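Side-chain contacts in putative aldolase (Bacteroides vulgatus ATCC 8482, PDB 3DXI), which is a putative aldolase whose N-terminal domain folds as a TIM barrel of the HMGL-like family, its precise function not established: residues A[24-27]-A[28-32]; A[54-58]-A[59-63]; A[106-110]-A[111-115]; A[197-200]-A[201-204]; A[244-248]-A[249-253]. All coordinates share one frame; numbering follows the deposited sequence.

Contact 1 (A[24-27]-A[28-32]); sequences KIVD and AYILA
Tyr29 has the carbonyl oxygen of Val26 at its ring edge, near the ring plane, one turn back along helix 23-34, the helix that follows the first strand of the TIM barrel. With CG anti to the backbone N (chi1 170°), the ring swings away from residues 24-27, and its hydroxyl is hydrogen-bonded to Asp7 OD1, at the end of strand 4-7. Residues Thr9 and Leu10 of helix 9-13 also touch this side chain. The second flat group, the Asp27 carboxylate, leaves the helix on another side, where OD1 is hydrogen-bonded to His67 NE2 of helix 62-71.

The backbone bonds are the regular i to i+4 ladder. Tyr29 N donates to Ile25 O at 2.9 Å, and the next rung, Ile30 N to Val26 O, is almost straight, with 177° at the hydrogen. The rung from Ala28 N to Lys24 O is longer at 3.2 Å. Apolar side chains follow the same spacing: Val26 and Ile30 stand one turn apart and both rest on Leu68, whereas Ile25 turns to Thr257 and Phe258 of helix 248-265. Val26 CG1 and Ile30 CG1 are 4.4 Å apart, a loose approach. Ile30 CG1, set beside its own backbone N (chi1 -64°), instead lies 3.2 Å from Val26 O, the oxygen that already accepts from Ile30 N.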
# COMPACT_ATOMS: atom_id res chain seq x y z
N LYS A 24 -18.09 -22.60 9.72
CA LYS A 24 -17.65 -22.79 8.34
C LYS A 24 -16.46 -21.89 8.01
O LYS A 24 -15.50 -22.32 7.38
CB LYS A 24 -18.81 -22.55 7.37
CG LYS A 24 -19.67 -23.80 7.11
CD LYS A 24 -20.10 -24.49 8.41
CE LYS A 24 -21.14 -25.59 8.15
NZ LYS A 24 -21.52 -26.35 9.39
N ILE A 25 -16.52 -20.63 8.45
CA ILE A 25 -15.41 -19.73 8.19
C ILE A 25 -14.22 -20.12 9.07
O ILE A 25 -13.09 -20.16 8.61
CB ILE A 25 -15.79 -18.25 8.47
CG1 ILE A 25 -16.87 -17.78 7.49
CG2 ILE A 25 -14.57 -17.37 8.33
CD1 ILE A 25 -18.27 -18.36 7.76
N VAL A 26 -14.50 -20.42 10.33
CA VAL A 26 -13.46 -20.79 11.27
C VAL A 26 -12.69 -22.03 10.81
O VAL A 26 -11.47 -22.04 10.86
CB VAL A 26 -14.05 -21.02 12.68
CG1 VAL A 26 -12.96 -21.51 13.64
CG2 VAL A 26 -14.64 -19.72 13.20
N ASP A 27 -13.41 -23.07 10.37
CA ASP A 27 -12.74 -24.28 9.90
C ASP A 27 -11.95 -24.05 8.62
O ASP A 27 -10.84 -24.56 8.48
CB ASP A 27 -13.76 -25.40 9.66
CG ASP A 27 -14.24 -26.04 10.95
OD1 ASP A 27 -13.60 -25.81 11.99
OD2 ASP A 27 -15.24 -26.77 10.92
N ALA A 28 -12.52 -23.30 7.68
CA ALA A 28 -11.83 -23.00 6.44
C ALA A 28 -10.53 -22.26 6.78
O ALA A 28 -9.46 -22.57 6.25
CB ALA A 28 -12.71 -22.13 5.55
N TYR A 29 -10.63 -21.28 7.68
CA TYR A 29 -9.46 -20.51 8.12
C TYR A 29 -8.39 -21.43 8.72
O TYR A 29 -7.26 -21.47 8.24
CB TYR A 29 -9.87 -19.45 9.15
CG TYR A 29 -8.69 -18.76 9.84
CD1 TYR A 29 -7.90 -17.83 9.16
CD2 TYR A 29 -8.36 -19.07 11.16
CE1 TYR A 29 -6.81 -17.22 9.79
CE2 TYR A 29 -7.28 -18.46 11.80
CZ TYR A 29 -6.51 -17.54 11.11
OH TYR A 29 -5.45 -16.93 11.73
N ILE A 30 -8.75 -22.16 9.77
CA ILE A 30 -7.79 -23.06 10.43
C ILE A 30 -7.12 -24.03 9.46
O ILE A 30 -5.91 -24.23 9.52
CB ILE A 30 -8.47 -23.87 11.56
CG1 ILE A 30 -8.96 -22.92 12.66
CG2 ILE A 30 -7.49 -24.88 12.13
CD1 ILE A 30 -7.85 -22.25 13.47
N LEU A 31 -7.90 -24.63 8.56
CA LEU A 31 -7.33 -25.57 7.60
C LEU A 31 -6.43 -24.91 6.56
O LEU A 31 -5.43 -25.49 6.13
CB LEU A 31 -8.45 -26.36 6.90
CG LEU A 31 -9.22 -27.28 7.86
CD1 LEU A 31 -10.39 -27.92 7.13
CD2 LEU A 31 -8.28 -28.35 8.41
N ALA A 32 -6.77 -23.69 6.16
CA ALA A 32 -5.95 -22.97 5.19
C ALA A 32 -4.60 -22.64 5.84
O ALA A 32 -3.56 -22.75 5.21
CB ALA A 32 -6.63 -21.68 4.77

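Contact 2 (A[54-58]-A[59-63]); sequences MGKFG and YTPVS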
# COMPACT_ATOMS: atom_id res chain seq x y z
N MSE A 54 -20.01 -9.16 23.49
CA MSE A 54 -18.78 -9.59 22.84
C MSE A 54 -19.08 -11.01 22.41
O MSE A 54 -19.64 -11.78 23.18
CB MSE A 54 -17.60 -9.59 23.81
CG MSE A 54 -16.96 -8.24 24.00
SE MSE A 54 -15.07 -8.40 24.41
CE MSE A 54 -14.44 -8.86 22.65
N GLY A 55 -18.72 -11.35 21.18
CA GLY A 55 -18.98 -12.69 20.66
C GLY A 55 -17.98 -13.77 21.00
O GLY A 55 -17.05 -13.58 21.78
N LYS A 56 -18.18 -14.93 20.37
CA LYS A 56 -17.34 -16.10 20.57
C LYS A 56 -15.85 -15.86 20.77
O LYS A 56 -15.31 -16.19 21.82
CB LYS A 56 -17.54 -17.09 19.41
CG LYS A 56 -16.61 -18.30 19.45
CD LYS A 56 -17.13 -19.45 18.61
CE LYS A 56 -18.42 -20.01 19.21
NZ LYS A 56 -18.94 -21.19 18.45
N PHE A 57 -15.20 -15.27 19.77
CA PHE A 57 -13.76 -15.04 19.85
C PHE A 57 -13.28 -13.85 20.68
O PHE A 57 -12.11 -13.45 20.61
CB PHE A 57 -13.18 -15.04 18.43
CG PHE A 57 -13.28 -16.39 17.77
CD1 PHE A 57 -12.36 -17.39 18.07
CD2 PHE A 57 -14.35 -16.69 16.93
CE1 PHE A 57 -12.50 -18.67 17.54
CE2 PHE A 57 -14.50 -17.97 16.40
CZ PHE A 57 -13.58 -18.97 16.71
N GLY A 58 -14.18 -13.32 21.48
CA GLY A 58 -13.84 -12.24 22.38
C GLY A 58 -13.59 -12.93 23.71
O GLY A 58 -12.93 -12.39 24.60
N TYR A 59 -14.11 -14.16 23.81
CA TYR A 59 -13.98 -15.00 25.01
C TYR A 59 -13.22 -16.29 24.72
O TYR A 59 -12.66 -16.91 25.63
CB TYR A 59 -15.36 -15.36 25.55
CG TYR A 59 -16.13 -14.20 26.14
CD1 TYR A 59 -15.75 -13.64 27.36
CD2 TYR A 59 -17.22 -13.64 25.47
CE1 TYR A 59 -16.43 -12.56 27.89
CE2 TYR A 59 -17.91 -12.55 25.99
CZ TYR A 59 -17.51 -12.02 27.21
OH TYR A 59 -18.18 -10.95 27.74
N THR A 60 -13.21 -16.70 23.45
CA THR A 60 -12.53 -17.93 23.01
C THR A 60 -12.65 -19.06 24.04
O THR A 60 -11.68 -19.45 24.68
CB THR A 60 -11.04 -17.65 22.70
OG1 THR A 60 -10.93 -16.43 21.96
CG2 THR A 60 -10.46 -18.78 21.84
N PRO A 61 -13.87 -19.61 24.20
CA PRO A 61 -14.12 -20.69 25.15
C PRO A 61 -13.31 -21.96 24.91
O PRO A 61 -12.84 -22.22 23.80
CB PRO A 61 -15.63 -20.93 25.00
CG PRO A 61 -15.88 -20.58 23.58
CD PRO A 61 -15.07 -19.31 23.41
N VAL A 62 -13.15 -22.75 25.96
CA VAL A 62 -12.41 -24.01 25.90
C VAL A 62 -12.94 -24.94 24.81
O VAL A 62 -12.15 -25.52 24.06
CB VAL A 62 -12.48 -24.75 27.26
CG1 VAL A 62 -11.90 -26.15 27.13
CG2 VAL A 62 -11.72 -23.95 28.31
N SER A 63 -14.26 -25.08 24.72
CA SER A 63 -14.85 -25.96 23.71
C SER A 63 -14.32 -25.63 22.32
O SER A 63 -13.99 -26.53 21.55
CB SER A 63 -16.38 -25.84 23.73
OG SER A 63 -16.82 -24.51 23.50
O HOH W 1 -20.60 -10.10 26.52
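Met54, modelled as selenomethionine, meets Tyr59 through its CB, which lies 3.7 Å from ring atom CE2. The same CE2 is 3.4 Å from Met54 O, which sits at the ring edge near its plane. A water lying in the ring plane closes the loop, accepting from Met54 N and bonded to Tyr59 OH at 2.8 Å. The ring thus packs on Met54 CB, and the hydroxyl reaches Met54 N through the water. Tyr59 CG stands beside its own backbone N (chi1 -69°), which lays the ring back along residues 54-55.

The polar centre of the turn is Lys56 O, gripped by two amides. Thr60 N approaches in the carbonyl plane at 2.7 Å, while Tyr59 N comes from above that plane at 3.1 Å. These bonds belong to a short, weakly bonded helical turn beginning at Lys56, which lies, in sequence, between strand 40-45 of the TIM barrel and helix 62-71. Thr60 then breaks the helical path with a positive phi of 37°, and Pro61 takes the N-cap position of the next helix, its CD 3.5 Å from Lys56 O.

Farther out, Lys56 CG packs over one face of the Phe57 ring, offset toward the rim. Thr60 OG1 hydrogen-bonds Tyr45 O at the end of strand 40-45, and Tyr59 OH has a further partner in Ser50 N. Arg46 NH1 bonds Thr60 O, and Asp20 OD1 holds Lys56 N.

Contact 3 (A[106-110]-A[111-115]); sequences IAIDP and QNIDR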
# COMPACT_ATOMS: atom_id res chain seq x y z
N ILE A 106 0.05 -10.21 25.28
CA ILE A 106 -0.52 -9.16 26.12
C ILE A 106 -0.49 -7.82 25.40
O ILE A 106 0.56 -7.37 24.97
CB ILE A 106 0.29 -9.03 27.43
CG1 ILE A 106 0.44 -10.42 28.07
CG2 ILE A 106 -0.39 -8.06 28.37
CD1 ILE A 106 1.38 -10.47 29.26
N ALA A 107 -1.66 -7.18 25.26
CA ALA A 107 -1.73 -5.87 24.63
C ALA A 107 -1.33 -4.90 25.73
O ALA A 107 -2.05 -4.75 26.71
CB ALA A 107 -3.14 -5.57 24.14
N ILE A 108 -0.20 -4.23 25.54
CA ILE A 108 0.34 -3.32 26.54
C ILE A 108 0.60 -1.88 26.11
O ILE A 108 1.15 -1.63 25.04
CB ILE A 108 1.68 -3.87 27.08
CG1 ILE A 108 1.51 -5.33 27.52
CG2 ILE A 108 2.18 -3.01 28.24
CD1 ILE A 108 2.82 -6.05 27.77
N ASP A 109 0.22 -0.95 26.98
CA ASP A 109 0.48 0.47 26.75
C ASP A 109 1.83 0.64 27.44
O ASP A 109 1.96 0.33 28.63
CB ASP A 109 -0.57 1.34 27.44
CG ASP A 109 -0.29 2.83 27.28
OD1 ASP A 109 0.89 3.23 27.31
OD2 ASP A 109 -1.26 3.61 27.14
N PRO A 110 2.86 1.12 26.72
CA PRO A 110 4.22 1.33 27.26
C PRO A 110 4.27 1.97 28.65
O PRO A 110 5.21 1.76 29.42
CB PRO A 110 4.90 2.18 26.19
CG PRO A 110 3.77 2.85 25.49
CD PRO A 110 2.74 1.76 25.40
N GLN A 111 3.24 2.75 28.97
CA GLN A 111 3.11 3.42 30.26
C GLN A 111 2.98 2.40 31.41
O GLN A 111 3.37 2.68 32.54
CB GLN A 111 1.88 4.33 30.23
CG GLN A 111 1.40 4.83 31.58
CD GLN A 111 1.84 6.24 31.87
OE1 GLN A 111 1.74 7.13 31.02
NE2 GLN A 111 2.31 6.47 33.09
N ASN A 112 2.44 1.23 31.09
CA ASN A 112 2.21 0.16 32.07
C ASN A 112 3.12 -1.05 31.89
O ASN A 112 2.78 -2.16 32.31
CB ASN A 112 0.76 -0.30 31.97
CG ASN A 112 -0.22 0.84 32.08
OD1 ASN A 112 -1.15 0.96 31.28
ND2 ASN A 112 -0.02 1.70 33.08
N ILE A 113 4.29 -0.86 31.29
CA ILE A 113 5.21 -1.96 31.06
C ILE A 113 5.59 -2.71 32.34
O ILE A 113 5.59 -3.95 32.36
CB ILE A 113 6.50 -1.47 30.33
CG1 ILE A 113 7.30 -2.66 29.80
CG2 ILE A 113 7.34 -0.60 31.25
CD1 ILE A 113 6.56 -3.46 28.74
N ASP A 114 5.90 -1.99 33.42
CA ASP A 114 6.28 -2.63 34.67
C ASP A 114 5.16 -3.49 35.25
O ASP A 114 5.41 -4.57 35.79
CB ASP A 114 6.73 -1.61 35.72
CG ASP A 114 8.10 -1.02 35.42
OD1 ASP A 114 8.99 -1.76 34.95
OD2 ASP A 114 8.30 0.19 35.66
N ARG A 115 3.92 -3.02 35.15
CA ARG A 115 2.78 -3.78 35.67
C ARG A 115 2.58 -5.01 34.79
O ARG A 115 2.20 -6.08 35.27
CB ARG A 115 1.52 -2.91 35.65
CG ARG A 115 0.37 -3.48 36.46
CD ARG A 115 -0.96 -3.02 35.88
NE ARG A 115 -1.09 -1.57 35.85
CZ ARG A 115 -1.81 -0.90 34.96
NH1 ARG A 115 -2.48 -1.54 34.01
NH2 ARG A 115 -1.89 0.42 35.03
O HOH W 2 -1.62 -1.32 29.37
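Asp109 O accepts from Asn112 N at 2.7 Å, the shortest hydrogen bond of this turn, with the donor tilted from the carbonyl plane. The Asp109 side chain makes a second bond, closing an Asx turn: OD1 takes Gln111 N at 2.9 Å, nearly straight at the hydrogen (168°), on the anti side but tilted out of the carboxylate plane. A chi1 of 177° turns CG to the far side of CB from the amide nitrogen and brings the carboxylate forward over the turn, where OD1 also lies 3.3 Å from Gln111 CB. The two side chains run side by side, their carboxylate and amide planes 67° apart.

Here the chain leaves strand 103-108 and enters helix 113-124, the first connection of a beta-alpha-beta unit in the TIM barrel. Asn112 occupies the N-cap position, but its side chain makes no capping bond. Its OD1 instead accepts from a water that in turn accepts from Asp109 N, 3.0 Å away. Asn112 CB lies over the centre of one face of the Arg115 guanidinium, whose NH1 forms a salt bridge with Glu82. On the apolar side Ile108 CG2 approaches Ile113 CD1 at 4.4 Å, and both residues pack against Phe132 of strand 129-134. A weak bond joins Ile113 N to Pro110 O at 3.3 Å.

Contact 4 (A[197-200]-A[201-204]); sequences LQLG and LINS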
# COMPACT_ATOMS: atom_id res chain seq x y z
N LEU A 197 -0.91 4.17 5.88
CA LEU A 197 -0.15 4.78 4.78
C LEU A 197 0.32 3.73 3.78
O LEU A 197 1.15 4.01 2.91
CB LEU A 197 1.07 5.53 5.33
CG LEU A 197 0.77 6.79 6.15
CD1 LEU A 197 2.07 7.38 6.68
CD2 LEU A 197 0.02 7.80 5.28
N GLN A 198 -0.21 2.52 3.92
CA GLN A 198 0.16 1.40 3.07
C GLN A 198 1.66 1.10 3.11
O GLN A 198 2.26 0.72 2.10
CB GLN A 198 -0.32 1.64 1.63
CG GLN A 198 -1.84 1.49 1.48
CD GLN A 198 -2.31 1.62 0.05
OE1 GLN A 198 -1.51 1.65 -0.88
NE2 GLN A 198 -3.62 1.68 -0.14
N LEU A 199 2.26 1.28 4.28
CA LEU A 199 3.68 1.00 4.46
C LEU A 199 3.86 -0.33 5.21
O LEU A 199 4.97 -0.72 5.58
CB LEU A 199 4.37 2.12 5.23
CG LEU A 199 4.49 3.49 4.55
CD1 LEU A 199 5.18 4.49 5.50
CD2 LEU A 199 5.29 3.35 3.26
N GLY A 200 2.75 -1.03 5.43
CA GLY A 200 2.81 -2.30 6.13
C GLY A 200 3.79 -3.29 5.51
O GLY A 200 4.62 -3.86 6.20
N LEU A 201 3.70 -3.49 4.19
CA LEU A 201 4.60 -4.42 3.53
C LEU A 201 6.06 -3.99 3.60
O LEU A 201 6.91 -4.74 4.07
CB LEU A 201 4.21 -4.63 2.06
CG LEU A 201 5.16 -5.53 1.25
CD1 LEU A 201 5.10 -6.96 1.77
CD2 LEU A 201 4.79 -5.48 -0.21
N ILE A 202 6.36 -2.77 3.14
CA ILE A 202 7.74 -2.33 3.14
C ILE A 202 8.36 -2.22 4.54
O ILE A 202 9.55 -2.50 4.71
CB ILE A 202 7.93 -0.99 2.36
CG1 ILE A 202 9.42 -0.76 2.12
CG2 ILE A 202 7.31 0.18 3.13
CD1 ILE A 202 10.11 -1.94 1.41
N ASN A 203 7.56 -1.83 5.54
CA ASN A 203 8.09 -1.76 6.90
C ASN A 203 8.44 -3.18 7.36
O ASN A 203 9.49 -3.41 7.96
CB ASN A 203 7.06 -1.19 7.89
CG ASN A 203 6.91 0.32 7.79
OD1 ASN A 203 7.84 1.02 7.41
ND2 ASN A 203 5.75 0.82 8.18
N SER A 204 7.56 -4.14 7.06
CA SER A 204 7.78 -5.53 7.45
C SER A 204 8.99 -6.13 6.74
O SER A 204 9.82 -6.80 7.37
CB SER A 204 6.53 -6.36 7.16
OG SER A 204 5.39 -5.83 7.83
O HOH W 3 4.49 -1.08 1.70
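Leu199, at the N-cap position, starts helix 200-209 with its carbonyl accepting from Asn203 N at 2.8 Å, and Gly200 O takes the next amide, Ser204 N, at 3.1 Å. Ser204 adds its hydroxyl to the second rung: OG donates to Gly200 O at 2.7 Å, from the opposite face of the carbonyl plane to Ser204 N. The hydroxyl reaches it by lying beside its own backbone N (chi1 -57°), turned back to the preceding turn.

Leu199 and Ile202 lie side by side and point the same way, CD2 to CG2 3.8 Å apart. This is the first turn of the helix that follows strand 189-192 in the TIM barrel, and its outer side meets the other copy: Leu199 and Ile202 both pack on Ile202 of the second subunit. Asn203 is buried, ND2 lying 3.5 Å from Leu199 CB and hydrogen-bonding Ile169 O; Val174 of helix 171-184 and Phe191 of strand 189-192 also touch this residue. Leu201 turns elsewhere, to Leu233 and Tyr237 of helix 231-241. A water bridges the start of the helix, donating to Gln198 O and accepting from Ile202 N, each at 2.9 Å.

Contact 5 (A[244-248]-A[249-253]); sequences LNVDF and NVLGN
A side-chain N-cap opens helix 248-265, the long helix that follows the TIM barrel's last strand and helix 231-241 in sequence. Asp247 supplies the cap: OD1 takes Val250 N at 3.2 Å, almost straight at the hydrogen (166°) and from above the carboxylate plane, and receives a weak second bond from Asn249 N at 2.9 Å. The extended first torsion (chi1 -178°) carries the carboxylate over the first turn. The Asp247 and Val250 side chains cross at about a right angle, with Asp247 OD2 3.4 Å from Val250 CG2. A single oxygen thus engages two amides at the start of the helix, one of them weakly, and the negative charge there would suit the positive end of the helix dipole. The backbone ladder begins at once, with Leu251 N bonding to Asp247 O and Gly252 N to Phe248 O.

On the other side of the turn Phe248 and Leu251 run side by side, Phe248 CD1 lying 3.9 Å from Leu251 CD2. One face of the Phe248 ring carries Val246 CG1, 3.9 Å above its centre, while Leu251 CD2 approaches obliquely and is also 4.3 Å from Val246 CG1. The three side chains thus form a small apolar cluster behind the cap.

Asn298 of the second subunit bonds Asp247 OD1 through ND2, Phe248 N through OD1 and Asn249 OD1 through its backbone N. Within the chain, Phe248 rests on Thr236 and Asn239 of helix 231-241, while Val250 packs on Glu35 and Leu36 just beyond helix 23-34.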
# COMPACT_ATOMS: atom_id res chain seq x y z
N LEU A 244 10.35 -18.10 -0.33
CA LEU A 244 9.38 -18.77 0.53
C LEU A 244 8.37 -19.54 -0.31
O LEU A 244 7.66 -18.96 -1.12
CB LEU A 244 8.63 -17.75 1.39
CG LEU A 244 7.68 -18.31 2.46
CD1 LEU A 244 8.50 -19.01 3.54
CD2 LEU A 244 6.85 -17.20 3.07
N ASN A 245 8.31 -20.86 -0.12
CA ASN A 245 7.34 -21.65 -0.87
C ASN A 245 5.94 -21.35 -0.34
O ASN A 245 5.71 -21.38 0.87
CB ASN A 245 7.64 -23.15 -0.75
CG ASN A 245 6.56 -24.00 -1.41
OD1 ASN A 245 6.10 -23.70 -2.51
ND2 ASN A 245 6.17 -25.08 -0.73
N VAL A 246 5.01 -21.07 -1.25
CA VAL A 246 3.64 -20.75 -0.88
C VAL A 246 2.62 -21.45 -1.77
O VAL A 246 2.79 -21.52 -2.99
CB VAL A 246 3.37 -19.23 -0.98
CG1 VAL A 246 1.89 -18.93 -0.74
CG2 VAL A 246 4.22 -18.49 0.03
N ASP A 247 1.55 -21.97 -1.17
CA ASP A 247 0.48 -22.61 -1.93
C ASP A 247 -0.53 -21.51 -2.21
O ASP A 247 -1.37 -21.20 -1.36
CB ASP A 247 -0.21 -23.72 -1.14
CG ASP A 247 -1.28 -24.43 -1.95
OD1 ASP A 247 -1.83 -23.80 -2.88
OD2 ASP A 247 -1.59 -25.60 -1.66
N PHE A 248 -0.43 -20.92 -3.39
CA PHE A 248 -1.30 -19.82 -3.77
C PHE A 248 -2.75 -20.22 -4.00
O PHE A 248 -3.65 -19.38 -3.93
CB PHE A 248 -0.71 -19.14 -5.00
CG PHE A 248 0.53 -18.36 -4.71
CD1 PHE A 248 0.45 -17.11 -4.10
CD2 PHE A 248 1.79 -18.88 -5.00
CE1 PHE A 248 1.60 -16.40 -3.79
CE2 PHE A 248 2.95 -18.17 -4.70
CZ PHE A 248 2.86 -16.93 -4.09
N ASN A 249 -2.99 -21.50 -4.28
CA ASN A 249 -4.34 -21.98 -4.50
C ASN A 249 -5.09 -21.81 -3.19
O ASN A 249 -6.20 -21.27 -3.16
CB ASN A 249 -4.35 -23.45 -4.95
CG ASN A 249 -3.93 -23.61 -6.41
OD1 ASN A 249 -3.42 -22.68 -7.03
ND2 ASN A 249 -4.13 -24.81 -6.95
N VAL A 250 -4.47 -22.26 -2.10
CA VAL A 250 -5.05 -22.13 -0.76
C VAL A 250 -5.17 -20.65 -0.38
O VAL A 250 -6.18 -20.23 0.17
CB VAL A 250 -4.17 -22.84 0.31
CG1 VAL A 250 -4.65 -22.48 1.71
CG2 VAL A 250 -4.25 -24.36 0.11
N LEU A 251 -4.15 -19.86 -0.68
CA LEU A 251 -4.17 -18.44 -0.36
C LEU A 251 -5.37 -17.77 -1.04
O LEU A 251 -6.10 -17.01 -0.41
CB LEU A 251 -2.86 -17.78 -0.81
CG LEU A 251 -2.59 -16.34 -0.36
CD1 LEU A 251 -2.76 -16.21 1.15
CD2 LEU A 251 -1.17 -15.95 -0.76
N GLY A 252 -5.57 -18.06 -2.32
CA GLY A 252 -6.69 -17.48 -3.04
C GLY A 252 -8.02 -17.93 -2.46
O GLY A 252 -8.97 -17.14 -2.36
N ASN A 253 -8.11 -19.20 -2.06
CA ASN A 253 -9.35 -19.70 -1.49
C ASN A 253 -9.68 -19.09 -0.14
O ASN A 253 -10.84 -18.80 0.15
CB ASN A 253 -9.32 -21.23 -1.37
CG ASN A 253 -9.29 -21.93 -2.72
OD1 ASN A 253 -9.75 -21.38 -3.72
ND2 ASN A 253 -8.75 -23.14 -2.74

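From the N terminus the five contacts follow in series; none nests in or crosses another, and each is a local contact within ten residues or fewer. Contact 1 is one stretch of helix 23-34. Contact 2 closes the loop leading into helix 62-71, and its Phe57 touches Val26 of contact 1. Contact 3 turns strand 103-108 into its helix, on the opposite side of the chain's centre from contacts 1 and 5. Contact 4 starts helix 200-209 and contact 5 starts helix 248-265; both also meet the second subunit. Val250 of contact 5 packs on Ala32, so contact 1 touches both contact 2 and contact 5.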